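Local coordinates for protein 2-nitropropane dioxygenase (PDB 3BW2) that binds FMN and probably uses molecular oxygen to denitrify alkyl nitronates oxidatively, acting as a nitronate monooxygenase, at residues P12-P17 with A231-L236; V69-P74 with V126-G131; R276-R281 with L319-G324. All coordinates share one frame; numbering follows the deposited sequence.

From the N terminus, residues 12-17 carry the first strand of the TIM barrel (13-15) and pair, some 214 residues later, with 231-236 on the eighth (233-236). The loop closed by interaction 1 therefore holds most of the barrel. Nested inside it, interaction 2 joins the neighbouring third and fourth strands, 65-70 and 125-129, at the ends that carry 69-74 and 126-131. Interaction 3 opens only after interaction 1 has closed: it ties 276-281, on a small antiparallel sheet, to the loop 319-324 that precedes helix 333-350. The three contacts do not touch, their centres lying about 18 to 22 Å apart, yet all reach the same FMN.

Interaction 1: residues P12-P17 with A231-L236; sequences PIVQAP and ADAAQL. With FMN (flavin mononucleotide), chain B.
Val14 and Gln235 lie abreast on neighbouring parallel strands where the first and eighth strands of the TIM barrel meet and complete its wall. Four backbone hydrogen bonds alternate between the strands: Ala234 N to Pro12 O, Val14 N to Ala234 O, Leu236 N to Val14 O and Ala16 N to Leu236 O. The third is short and straight, with Leu236 N 2.7 Å from Val14 O and an N-H...O angle of 168°. The same Val14 O also takes a CA-H...O contact from Gln235 CA at 3.2 Å, so two donors of the neighbouring strand converge on it.

The buried, tight part runs toward the C-terminal ends of the strands. Gln235 has CG anti to its backbone N (chi1 178°) and an extended chain, which lays CG and the amide carbon along Ala16: Gln235 CG is 3.6 Å from Ala16 CB. Val14 CG1 packs against the amide oxygen, 3.7 Å from Gln235 OE1. On the other face of the sheet Ile13, Ala234 and Leu236 meet the outer helices, with Leu340 of helix 333-350 touching both Ile13 and Leu236, and Ile223 of helix 220-228 touching both Ile13 and Ala234.

The N-terminal end is looser and nearer solvent. Pro12 and Asp232 are partly exposed and meet through ring and backbone, Pro12 CB sitting 3.6 Å from Asp232 O, while the Asp232 carboxylate turns to Ser3 in a weak hydrogen bond. At the far end the barrel mouth receives the cofactor, as is usual in TIM-barrel flavoproteins. Gln235 binds FMN there, its amide NE2 3.0 Å from the ribityl O2' of FMN, and the methyl Ala16 CB rests 3.6 Å from FMN C2'.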
loop_
_atom_site.group_PDB
_atom_site.type_symbol
_atom_site.label_atom_id
_atom_site.label_comp_id
_atom_site.label_asym_id
_atom_site.label_seq_id
_atom_site.Cartn_x
_atom_site.Cartn_y
_atom_site.Cartn_z
ATOM N N PRO A 12 -11.653 -19.577 -0.570
ATOM C CA PRO A 12 -10.320 -18.995 -0.382
ATOM C C PRO A 12 -10.380 -17.801 0.562
ATOM O O PRO A 12 -9.818 -16.741 0.282
ATOM C CB PRO A 12 -9.935 -18.587 -1.793
ATOM C CG PRO A 12 -11.248 -18.112 -2.345
ATOM C CD PRO A 12 -12.214 -19.187 -1.881
ATOM N N ILE A 13 -11.063 -17.984 1.684
ATOM C CA ILE A 13 -11.238 -16.917 2.657
ATOM C C ILE A 13 -10.781 -17.333 4.042
ATOM O O ILE A 13 -11.226 -18.350 4.577
ATOM C CB ILE A 13 -12.715 -16.507 2.745
ATOM C CG1 ILE A 13 -13.238 -16.157 1.349
ATOM C CG2 ILE A 13 -12.870 -15.335 3.705
ATOM C CD1 ILE A 13 -14.729 -15.881 1.298
ATOM N N VAL A 14 -9.896 -16.533 4.625
ATOM C CA VAL A 14 -9.385 -16.823 5.954
ATOM C C VAL A 14 -9.720 -15.690 6.910
ATOM O O VAL A 14 -9.476 -14.522 6.606
ATOM C CB VAL A 14 -7.850 -17.001 5.937
ATOM C CG1 VAL A 14 -7.346 -17.320 7.344
ATOM C CG2 VAL A 14 -7.461 -18.103 4.964
ATOM N N GLN A 15 -10.297 -16.033 8.056
ATOM C CA GLN A 15 -10.611 -15.028 9.065
ATOM C C GLN A 15 -9.341 -14.878 9.886
ATOM O O GLN A 15 -8.888 -15.824 10.539
ATOM C CB GLN A 15 -11.767 -15.484 9.957
ATOM C CG GLN A 15 -11.894 -14.694 11.252
ATOM C CD GLN A 15 -11.555 -15.531 12.468
ATOM O OE1 GLN A 15 -10.741 -15.136 13.314
ATOM N NE2 GLN A 15 -12.182 -16.694 12.569
ATOM N N ALA A 16 -8.756 -13.690 9.835
ATOM C CA ALA A 16 -7.521 -13.428 10.555
ATOM C C ALA A 16 -7.651 -13.614 12.058
ATOM O O ALA A 16 -8.672 -13.255 12.660
ATOM C CB ALA A 16 -7.041 -12.010 10.258
ATOM N N PRO A 17 -6.632 -14.212 12.688
ATOM C CA PRO A 17 -6.707 -14.387 14.137
ATOM C C PRO A 17 -6.583 -12.972 14.692
ATOM O O PRO A 17 -5.764 -12.191 14.207
ATOM C CB PRO A 17 -5.471 -15.226 14.447
ATOM C CG PRO A 17 -4.494 -14.777 13.380
ATOM C CD PRO A 17 -5.376 -14.764 12.151
ATOM N N ALA A 231 -2.121 -15.160 -5.178
ATOM C CA ALA A 231 -2.457 -15.670 -3.853
ATOM C C ALA A 231 -3.374 -16.882 -3.953
ATOM O O ALA A 231 -4.148 -17.010 -4.905
ATOM C CB ALA A 231 -3.132 -14.582 -3.019
ATOM N N ASP A 232 -3.271 -17.772 -2.969
ATOM C CA ASP A 232 -4.108 -18.967 -2.903
ATOM C C ASP A 232 -5.357 -18.654 -2.085
ATOM O O ASP A 232 -6.392 -19.301 -2.235
ATOM C CB ASP A 232 -3.349 -20.121 -2.239
ATOM C CG ASP A 232 -2.675 -21.031 -3.245
ATOM O OD1 ASP A 232 -2.019 -20.517 -4.171
ATOM O OD2 ASP A 232 -2.797 -22.268 -3.105
ATOM N N ALA A 233 -5.253 -17.660 -1.213
ATOM C CA ALA A 233 -6.379 -17.274 -0.375
ATOM C C ALA A 233 -6.187 -15.860 0.126
ATOM O O ALA A 233 -5.114 -15.277 -0.024
ATOM C CB ALA A 233 -6.514 -18.230 0.813
ATOM N N ALA A 234 -7.243 -15.313 0.717
ATOM C CA ALA A 234 -7.203 -13.968 1.265
ATOM C C ALA A 234 -7.508 -14.064 2.755
ATOM O O ALA A 234 -8.431 -14.770 3.156
ATOM C CB ALA A 234 -8.245 -13.089 0.576
ATOM N N GLN A 235 -6.724 -13.365 3.569
ATOM C CA GLN A 235 -6.937 -13.357 5.009
ATOM C C GLN A 235 -7.487 -11.989 5.390
ATOM O O GLN A 235 -6.879 -10.957 5.088
ATOM C CB GLN A 235 -5.631 -13.625 5.757
ATOM C CG GLN A 235 -5.798 -13.574 7.262
ATOM C CD GLN A 235 -4.604 -14.131 8.005
ATOM O OE1 GLN A 235 -4.286 -15.316 7.890
ATOM N NE2 GLN A 235 -3.939 -13.281 8.778
ATOM N N LEU A 236 -8.643 -11.993 6.045
ATOM C CA LEU A 236 -9.323 -10.764 6.442
ATOM C C LEU A 236 -9.488 -10.624 7.946
ATOM O O LEU A 236 -10.012 -11.523 8.611
ATOM C CB LEU A 236 -10.717 -10.712 5.814
ATOM C CG LEU A 236 -10.906 -10.626 4.301
ATOM C CD1 LEU A 236 -10.258 -11.804 3.593
ATOM C CD2 LEU A 236 -12.404 -10.600 4.027
HETATM N N1 FMN B . -2.439 -11.190 13.303
HETATM C C2 FMN B . -1.865 -12.251 14.024
HETATM O O2 FMN B . -1.099 -13.032 13.465
HETATM N N3 FMN B . -2.160 -12.435 15.365
HETATM C C4 FMN B . -3.027 -11.607 16.061
HETATM O O4 FMN B . -3.265 -11.818 17.264
HETATM C C4A FMN B . -3.630 -10.536 15.347
HETATM N N5 FMN B . -4.532 -9.680 15.976
HETATM C C5A FMN B . -5.161 -8.640 15.287
HETATM C C6 FMN B . -6.090 -7.810 15.967
HETATM C C7 FMN B . -6.776 -6.729 15.312
HETATM C C7M FMN B . -8.207 -6.493 15.850
HETATM C C8 FMN B . -6.481 -6.577 13.907
HETATM C C8M FMN B . -7.498 -6.046 12.897
HETATM C C9 FMN B . -5.528 -7.389 13.213
HETATM C C9A FMN B . -4.865 -8.432 13.902
HETATM N N10 FMN B . -3.930 -9.282 13.254
HETATM C C10 FMN B . -3.319 -10.341 13.960
HETATM C "C1'" FMN B . -3.450 -8.974 11.834
HETATM C "C2'" FMN B . -4.234 -9.897 10.867
HETATM O "O2'" FMN B . -3.599 -11.166 10.834
HETATM C "C3'" FMN B . -4.244 -9.361 9.394
HETATM O "O3'" FMN B . -2.876 -9.230 9.005
HETATM C "C4'" FMN B . -4.934 -7.999 9.215
HETATM O "O4'" FMN B . -6.176 -8.045 9.917
HETATM C "C5'" FMN B . -5.188 -7.703 7.707
HETATM O "O5'" FMN B . -5.846 -6.420 7.506
HETATM P P FMN B . -7.453 -6.116 7.503
HETATM O O1P FMN B . -7.635 -7.471 6.909
HETATM O O2P FMN B . -6.980 -4.913 6.706
HETATM O O3P FMN B . -7.304 -6.055 9.011
#

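Interaction 2: residues V69-P74 with V126-G131; sequences VFMPQP and VSFHFG. With FMN (flavin mononucleotide), chain B.
Val69 O is gripped from the parallel strand alongside by two groups: His129 N gives it a hydrogen bond of 3.0 Å, and Phe128 CA a CA-H...O contact of 3.3 Å. These are the third and fourth strands of the TIM barrel, and Val69 N to Ser127 O and Met71 N to His129 O continue the pairing. Val69 and Phe128 point to the helix-covered face, Phe70 and His129 to the other.

Past the strand end Met71 reaches back to Phe128. Its CG lies anti to the carbonyl carbon (chi1 -65°) and the chain bends at chi2, which sets the sulfur obliquely beside the ring in a Met-aromatic contact, Met71 SD 3.8 Å from Phe128 CD1. Tyr111 of helix 111-120 touches both residues.

On the face of Phe70 and His129, the edge of Phe130 meets the face of Phe70 in a T-shaped pair, centroids 5.1 Å apart and planes at 71°, with Phe130 CE2 above the ring centre. Phe70 in turn offers its own rim to the pyrimidine end of the flavin, Phe70 CZ lying 3.3 Å from FMN O4. His129 presents a ring face instead: FMN O2 lies over it, 3.1 Å from His129 CD2.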
loop_
_atom_site.group_PDB
_atom_site.type_symbol
_atom_site.label_atom_id
_atom_site.label_comp_id
_atom_site.label_asym_id
_atom_site.label_seq_id
_atom_site.Cartn_x
_atom_site.Cartn_y
_atom_site.Cartn_z
ATOM N N VAL A 69 -0.041 -18.097 17.030
ATOM C CA VAL A 69 0.791 -17.873 18.208
ATOM C C VAL A 69 1.876 -16.828 17.935
ATOM O O VAL A 69 2.349 -16.689 16.803
ATOM C CB VAL A 69 1.459 -19.185 18.699
ATOM C CG1 VAL A 69 0.404 -20.263 18.905
ATOM C CG2 VAL A 69 2.497 -19.640 17.720
ATOM N N PHE A 70 2.247 -16.082 18.972
ATOM C CA PHE A 70 3.275 -15.054 18.840
ATOM C C PHE A 70 4.650 -15.634 19.140
ATOM O O PHE A 70 4.806 -16.440 20.063
ATOM C CB PHE A 70 3.024 -13.894 19.808
ATOM C CG PHE A 70 1.746 -13.143 19.559
ATOM C CD1 PHE A 70 1.078 -13.242 18.342
ATOM C CD2 PHE A 70 1.240 -12.281 20.532
ATOM C CE1 PHE A 70 -0.071 -12.490 18.094
ATOM C CE2 PHE A 70 0.091 -11.525 20.294
ATOM C CZ PHE A 70 -0.564 -11.630 19.072
ATOM N N MET A 71 5.642 -15.223 18.357
ATOM C CA MET A 71 7.008 -15.678 18.560
ATOM C C MET A 71 7.573 -14.949 19.768
ATOM O O MET A 71 7.265 -13.773 19.993
ATOM C CB MET A 71 7.881 -15.347 17.346
ATOM C CG MET A 71 7.504 -16.065 16.068
ATOM S SD MET A 71 7.638 -17.849 16.263
ATOM C CE MET A 71 9.359 -18.014 16.704
ATOM N N PRO A 72 8.397 -15.639 20.575
ATOM C CA PRO A 72 8.978 -14.982 21.747
ATOM C C PRO A 72 9.814 -13.802 21.257
ATOM O O PRO A 72 10.387 -13.855 20.170
ATOM C CB PRO A 72 9.841 -16.079 22.366
ATOM C CG PRO A 72 9.097 -17.327 22.015
ATOM C CD PRO A 72 8.702 -17.080 20.572
ATOM N N GLN A 73 9.876 -12.738 22.049
ATOM C CA GLN A 73 10.649 -11.569 21.665
ATOM C C GLN A 73 11.841 -11.393 22.599
ATOM O O GLN A 73 11.714 -11.526 23.814
ATOM C CB GLN A 73 9.773 -10.311 21.701
ATOM C CG GLN A 73 8.558 -10.357 20.787
ATOM C CD GLN A 73 8.918 -10.625 19.335
ATOM O OE1 GLN A 73 8.725 -11.731 18.825
ATOM N NE2 GLN A 73 9.451 -9.613 18.663
ATOM N N PRO A 74 13.020 -11.095 22.039
ATOM C CA PRO A 74 14.220 -10.906 22.860
ATOM C C PRO A 74 14.148 -9.607 23.654
ATOM O O PRO A 74 13.486 -8.656 23.242
ATOM C CB PRO A 74 15.337 -10.887 21.825
ATOM C CG PRO A 74 14.684 -10.202 20.671
ATOM C CD PRO A 74 13.326 -10.883 20.613
ATOM N N VAL A 126 -1.810 -23.886 12.100
ATOM C CA VAL A 126 -1.175 -23.037 13.104
ATOM C C VAL A 126 -0.389 -21.968 12.357
ATOM O O VAL A 126 0.336 -22.275 11.410
ATOM C CB VAL A 126 -0.197 -23.828 14.007
ATOM C CG1 VAL A 126 0.597 -22.863 14.891
ATOM C CG2 VAL A 126 -0.970 -24.796 14.887
ATOM N N SER A 127 -0.551 -20.712 12.761
ATOM C CA SER A 127 0.179 -19.625 12.119
ATOM C C SER A 127 1.018 -18.918 13.176
ATOM O O SER A 127 0.702 -18.968 14.364
ATOM C CB SER A 127 -0.779 -18.636 11.437
ATOM O OG SER A 127 -1.591 -17.960 12.380
ATOM N N PHE A 128 2.092 -18.273 12.743
ATOM C CA PHE A 128 2.991 -17.578 13.658
ATOM C C PHE A 128 3.122 -16.115 13.273
ATOM O O PHE A 128 3.114 -15.778 12.092
ATOM C CB PHE A 128 4.374 -18.237 13.627
ATOM C CG PHE A 128 4.373 -19.674 14.071
ATOM C CD1 PHE A 128 4.647 -20.007 15.391
ATOM C CD2 PHE A 128 4.086 -20.694 13.170
ATOM C CE1 PHE A 128 4.634 -21.342 15.812
ATOM C CE2 PHE A 128 4.071 -22.025 13.576
ATOM C CZ PHE A 128 4.346 -22.349 14.902
ATOM N N HIS A 129 3.254 -15.252 14.276
ATOM C CA HIS A 129 3.392 -13.824 14.034
ATOM C C HIS A 129 4.619 -13.300 14.774
ATOM O O HIS A 129 5.003 -13.846 15.810
ATOM C CB HIS A 129 2.136 -13.083 14.517
ATOM C CG HIS A 129 1.798 -11.872 13.701
ATOM N ND1 HIS A 129 1.757 -10.599 14.231
ATOM C CD2 HIS A 129 1.472 -11.744 12.393
ATOM C CE1 HIS A 129 1.418 -9.739 13.286
ATOM N NE2 HIS A 129 1.239 -10.408 12.160
ATOM N N PHE A 130 5.231 -12.252 14.222
ATOM C CA PHE A 130 6.414 -11.606 14.796
ATOM C C PHE A 130 7.695 -12.419 14.617
ATOM O O PHE A 130 8.581 -12.397 15.473
ATOM C CB PHE A 130 6.206 -11.311 16.287
ATOM C CG PHE A 130 5.051 -10.388 16.578
ATOM C CD1 PHE A 130 4.969 -9.138 15.974
ATOM C CD2 PHE A 130 4.062 -10.759 17.484
ATOM C CE1 PHE A 130 3.915 -8.266 16.271
ATOM C CE2 PHE A 130 3.010 -9.902 17.787
ATOM C CZ PHE A 130 2.936 -8.649 17.178
ATOM N N GLY A 131 7.795 -13.135 13.504
ATOM C CA GLY A 131 8.990 -13.920 13.264
ATOM C C GLY A 131 8.732 -15.296 12.691
ATOM O O GLY A 131 7.608 -15.627 12.321
HETATM N N1 FMN B . -2.439 -11.190 13.303
HETATM C C2 FMN B . -1.865 -12.251 14.024
HETATM O O2 FMN B . -1.099 -13.032 13.465
HETATM N N3 FMN B . -2.160 -12.435 15.365
HETATM C C4 FMN B . -3.027 -11.607 16.061
HETATM O O4 FMN B . -3.265 -11.818 17.264
HETATM C C4A FMN B . -3.630 -10.536 15.347
HETATM N N5 FMN B . -4.532 -9.680 15.976
HETATM C C5A FMN B . -5.161 -8.640 15.287
HETATM C C6 FMN B . -6.090 -7.810 15.967
HETATM C C7 FMN B . -6.776 -6.729 15.312
HETATM C C7M FMN B . -8.207 -6.493 15.850
HETATM C C8 FMN B . -6.481 -6.577 13.907
HETATM C C8M FMN B . -7.498 -6.046 12.897
HETATM C C9 FMN B . -5.528 -7.389 13.213
HETATM C C9A FMN B . -4.865 -8.432 13.902
HETATM N N10 FMN B . -3.930 -9.282 13.254
HETATM C C10 FMN B . -3.319 -10.341 13.960
HETATM C "C1'" FMN B . -3.450 -8.974 11.834
HETATM C "C2'" FMN B . -4.234 -9.897 10.867
HETATM O "O2'" FMN B . -3.599 -11.166 10.834
HETATM C "C3'" FMN B . -4.244 -9.361 9.394
HETATM O "O3'" FMN B . -2.876 -9.230 9.005
HETATM C "C4'" FMN B . -4.934 -7.999 9.215
HETATM O "O4'" FMN B . -6.176 -8.045 9.917
HETATM C "C5'" FMN B . -5.188 -7.703 7.707
HETATM O "O5'" FMN B . -5.846 -6.420 7.506
HETATM P P FMN B . -7.453 -6.116 7.503
HETATM O O1P FMN B . -7.635 -7.471 6.909
HETATM O O2P FMN B . -6.980 -4.913 6.706
HETATM O O3P FMN B . -7.304 -6.055 9.011
#

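Interaction 3: residues R276-R281 with L319-G324; sequences RSLVNR and LWAGQG. With FMN (flavin mononucleotide), chain B.
Arg276 leaves its strand with CG anti to the backbone N (chi1 -176°) and bends at chi3 (-66°), which swings the guanidinium back over the chain of Gln323. The methylene Gln323 CG lies 3.5 Å above the guanidinium plane of Arg276, near its rim, and the amide and guanidinium planes are 41° apart. The contact is van der Waals, a methylene and the tilted amide lying over one guanidinium face; a water accepts from Arg276 NH1 at 2.8 Å and only weakly from Gln323 NE2. Val174 O and Thr264 OG1 take further guanidinium hydrogens, and the Gln323 amide reaches Gly193 O and Gly195 N of the second subunit.

The backbones meet in a single bridge at Ser277 and Trp320, joining the small antiparallel sheet beside the TIM barrel to the loop before helix 333-350. Ala321 N donates to Arg276 O and Leu278 N to Leu319 O, the latter bond 2.9 Å long with its donor above the carbonyl plane. Leu278 crosses Leu319 at about a right angle, Leu278 CB touching Leu319 CB at 3.8 Å. Asn280 caps helix 281-286 through OD1 to Leu283 N, while its ND2 holds Met317 O and Ala314 O.

Trp320 places CB 3.6 Å from FMN C7, at the dimethylbenzene end of the flavin, and Gly322 CA approaches FMN O2P to 3.4 Å. Val174 O, Thr264 OG1 and the water fix the rotation of the Arg276 guanidinium, and Gln323, through its bonds to the second subunit, joins the flavin-lining loop to the dimer interface, with Arg276 packed on its chain.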
loop_
_atom_site.group_PDB
_atom_site.type_symbol
_atom_site.label_atom_id
_atom_site.label_comp_id
_atom_site.label_asym_id
_atom_site.label_seq_id
_atom_site.Cartn_x
_atom_site.Cartn_y
_atom_site.Cartn_z
ATOM N N ARG A 276 -1.329 -0.801 12.904
ATOM C CA ARG A 276 -2.265 0.164 12.326
ATOM C C ARG A 276 -3.559 0.286 13.128
ATOM O O ARG A 276 -4.298 -0.688 13.309
ATOM C CB ARG A 276 -2.578 -0.205 10.874
ATOM C CG ARG A 276 -3.480 0.798 10.161
ATOM C CD ARG A 276 -3.684 0.416 8.705
ATOM N NE ARG A 276 -2.447 0.502 7.934
ATOM C CZ ARG A 276 -1.867 1.638 7.551
ATOM N NH1 ARG A 276 -2.406 2.812 7.860
ATOM N NH2 ARG A 276 -0.738 1.601 6.855
ATOM N N SER A 277 -3.820 1.503 13.593
ATOM C CA SER A 277 -4.992 1.815 14.400
ATOM C C SER A 277 -5.686 3.062 13.866
ATOM O O SER A 277 -5.076 3.852 13.151
ATOM C CB SER A 277 -4.548 2.075 15.845
ATOM O OG SER A 277 -5.541 2.763 16.583
ATOM N N LEU A 278 -6.962 3.234 14.203
ATOM C CA LEU A 278 -7.686 4.432 13.789
ATOM C C LEU A 278 -7.039 5.549 14.602
ATOM O O LEU A 278 -6.721 5.356 15.777
ATOM C CB LEU A 278 -9.171 4.329 14.151
ATOM C CG LEU A 278 -10.013 3.266 13.444
ATOM C CD1 LEU A 278 -11.392 3.216 14.071
ATOM C CD2 LEU A 278 -10.125 3.593 11.965
ATOM N N VAL A 279 -6.819 6.704 13.986
ATOM C CA VAL A 279 -6.197 7.810 14.699
ATOM C C VAL A 279 -7.147 8.340 15.770
ATOM O O VAL A 279 -8.286 8.686 15.482
ATOM C CB VAL A 279 -5.822 8.958 13.730
ATOM C CG1 VAL A 279 -5.232 10.134 14.502
ATOM C CG2 VAL A 279 -4.822 8.451 12.693
ATOM N N ASN A 280 -6.683 8.370 17.012
ATOM C CA ASN A 280 -7.490 8.877 18.106
ATOM C C ASN A 280 -6.593 9.707 19.011
ATOM O O ASN A 280 -5.415 9.906 18.705
ATOM C CB ASN A 280 -8.156 7.727 18.884
ATOM C CG ASN A 280 -7.153 6.757 19.484
ATOM O OD1 ASN A 280 -5.945 6.983 19.429
ATOM N ND2 ASN A 280 -7.657 5.670 20.074
ATOM N N ARG A 281 -7.145 10.195 20.118
ATOM C CA ARG A 281 -6.389 11.029 21.047
ATOM C C ARG A 281 -5.067 10.416 21.499
ATOM O O ARG A 281 -4.012 11.047 21.399
ATOM C CB ARG A 281 -7.242 11.352 22.281
ATOM C CG ARG A 281 -6.567 12.305 23.265
ATOM C CD ARG A 281 -7.382 12.463 24.542
ATOM N NE ARG A 281 -7.486 11.207 25.283
ATOM C CZ ARG A 281 -6.465 10.592 25.873
ATOM N NH1 ARG A 281 -5.243 11.111 25.818
ATOM N NH2 ARG A 281 -6.664 9.454 26.524
ATOM N N LEU A 319 -7.502 1.059 18.650
ATOM C CA LEU A 319 -8.481 0.778 17.604
ATOM C C LEU A 319 -7.893 0.134 16.338
ATOM O O LEU A 319 -7.956 0.711 15.250
ATOM C CB LEU A 319 -9.205 2.082 17.249
ATOM C CG LEU A 319 -9.850 2.812 18.440
ATOM C CD1 LEU A 319 -10.484 4.118 17.978
ATOM C CD2 LEU A 319 -10.901 1.907 19.088
ATOM N N TRP A 320 -7.330 -1.060 16.479
ATOM C CA TRP A 320 -6.735 -1.767 15.345
ATOM C C TRP A 320 -7.711 -1.813 14.164
ATOM O O TRP A 320 -8.872 -2.197 14.321
ATOM C CB TRP A 320 -6.377 -3.203 15.736
ATOM C CG TRP A 320 -5.505 -3.358 16.948
ATOM C CD1 TRP A 320 -5.607 -4.337 17.899
ATOM C CD2 TRP A 320 -4.373 -2.557 17.322
ATOM N NE1 TRP A 320 -4.616 -4.197 18.836
ATOM C CE2 TRP A 320 -3.843 -3.113 18.508
ATOM C CE3 TRP A 320 -3.758 -1.424 16.774
ATOM C CZ2 TRP A 320 -2.724 -2.575 19.156
ATOM C CZ3 TRP A 320 -2.645 -0.887 17.419
ATOM C CH2 TRP A 320 -2.142 -1.464 18.598
ATOM N N ALA A 321 -7.239 -1.429 12.983
ATOM C CA ALA A 321 -8.089 -1.434 11.797
ATOM C C ALA A 321 -7.256 -1.238 10.535
ATOM O O ALA A 321 -6.300 -0.463 10.532
ATOM C CB ALA A 321 -9.147 -0.325 11.904
ATOM N N GLY A 322 -7.618 -1.954 9.473
ATOM C CA GLY A 322 -6.906 -1.832 8.215
ATOM C C GLY A 322 -7.420 -0.605 7.482
ATOM O O GLY A 322 -8.418 -0.013 7.892
ATOM N N GLN A 323 -6.754 -0.224 6.398
ATOM C CA GLN A 323 -7.155 0.957 5.644
ATOM C C GLN A 323 -8.533 0.867 4.990
ATOM O O GLN A 323 -9.066 1.871 4.526
ATOM C CB GLN A 323 -6.100 1.281 4.590
ATOM C CG GLN A 323 -4.744 1.641 5.182
ATOM C CD GLN A 323 -3.784 2.154 4.134
ATOM O OE1 GLN A 323 -3.605 1.529 3.094
ATOM N NE2 GLN A 323 -3.159 3.299 4.403
ATOM N N GLY A 324 -9.111 -0.329 4.959
ATOM C CA GLY A 324 -10.429 -0.491 4.367
ATOM C C GLY A 324 -11.540 -0.499 5.408
ATOM O O GLY A 324 -12.667 -0.905 5.118
HETATM N N1 FMN B . -2.439 -11.190 13.303
HETATM C C2 FMN B . -1.865 -12.251 14.024
HETATM O O2 FMN B . -1.099 -13.032 13.465
HETATM N N3 FMN B . -2.160 -12.435 15.365
HETATM C C4 FMN B . -3.027 -11.607 16.061
HETATM O O4 FMN B . -3.265 -11.818 17.264
HETATM C C4A FMN B . -3.630 -10.536 15.347
HETATM N N5 FMN B . -4.532 -9.680 15.976
HETATM C C5A FMN B . -5.161 -8.640 15.287
HETATM C C6 FMN B . -6.090 -7.810 15.967
HETATM C C7 FMN B . -6.776 -6.729 15.312
HETATM C C7M FMN B . -8.207 -6.493 15.850
HETATM C C8 FMN B . -6.481 -6.577 13.907
HETATM C C8M FMN B . -7.498 -6.046 12.897
HETATM C C9 FMN B . -5.528 -7.389 13.213
HETATM C C9A FMN B . -4.865 -8.432 13.902
HETATM N N10 FMN B . -3.930 -9.282 13.254
HETATM C C10 FMN B . -3.319 -10.341 13.960
HETATM C "C1'" FMN B . -3.450 -8.974 11.834
HETATM C "C2'" FMN B . -4.234 -9.897 10.867
HETATM O "O2'" FMN B . -3.599 -11.166 10.834
HETATM C "C3'" FMN B . -4.244 -9.361 9.394
HETATM O "O3'" FMN B . -2.876 -9.230 9.005
HETATM C "C4'" FMN B . -4.934 -7.999 9.215
HETATM O "O4'" FMN B . -6.176 -8.045 9.917
HETATM C "C5'" FMN B . -5.188 -7.703 7.707
HETATM O "O5'" FMN B . -5.846 -6.420 7.506
HETATM P P FMN B . -7.453 -6.116 7.503
HETATM O O1P FMN B . -7.635 -7.471 6.909
HETATM O O2P FMN B . -6.980 -4.913 6.706
HETATM O O3P FMN B . -7.304 -6.055 9.011
HETATM O O HOH W 1 -1.922 5.299 6.780
#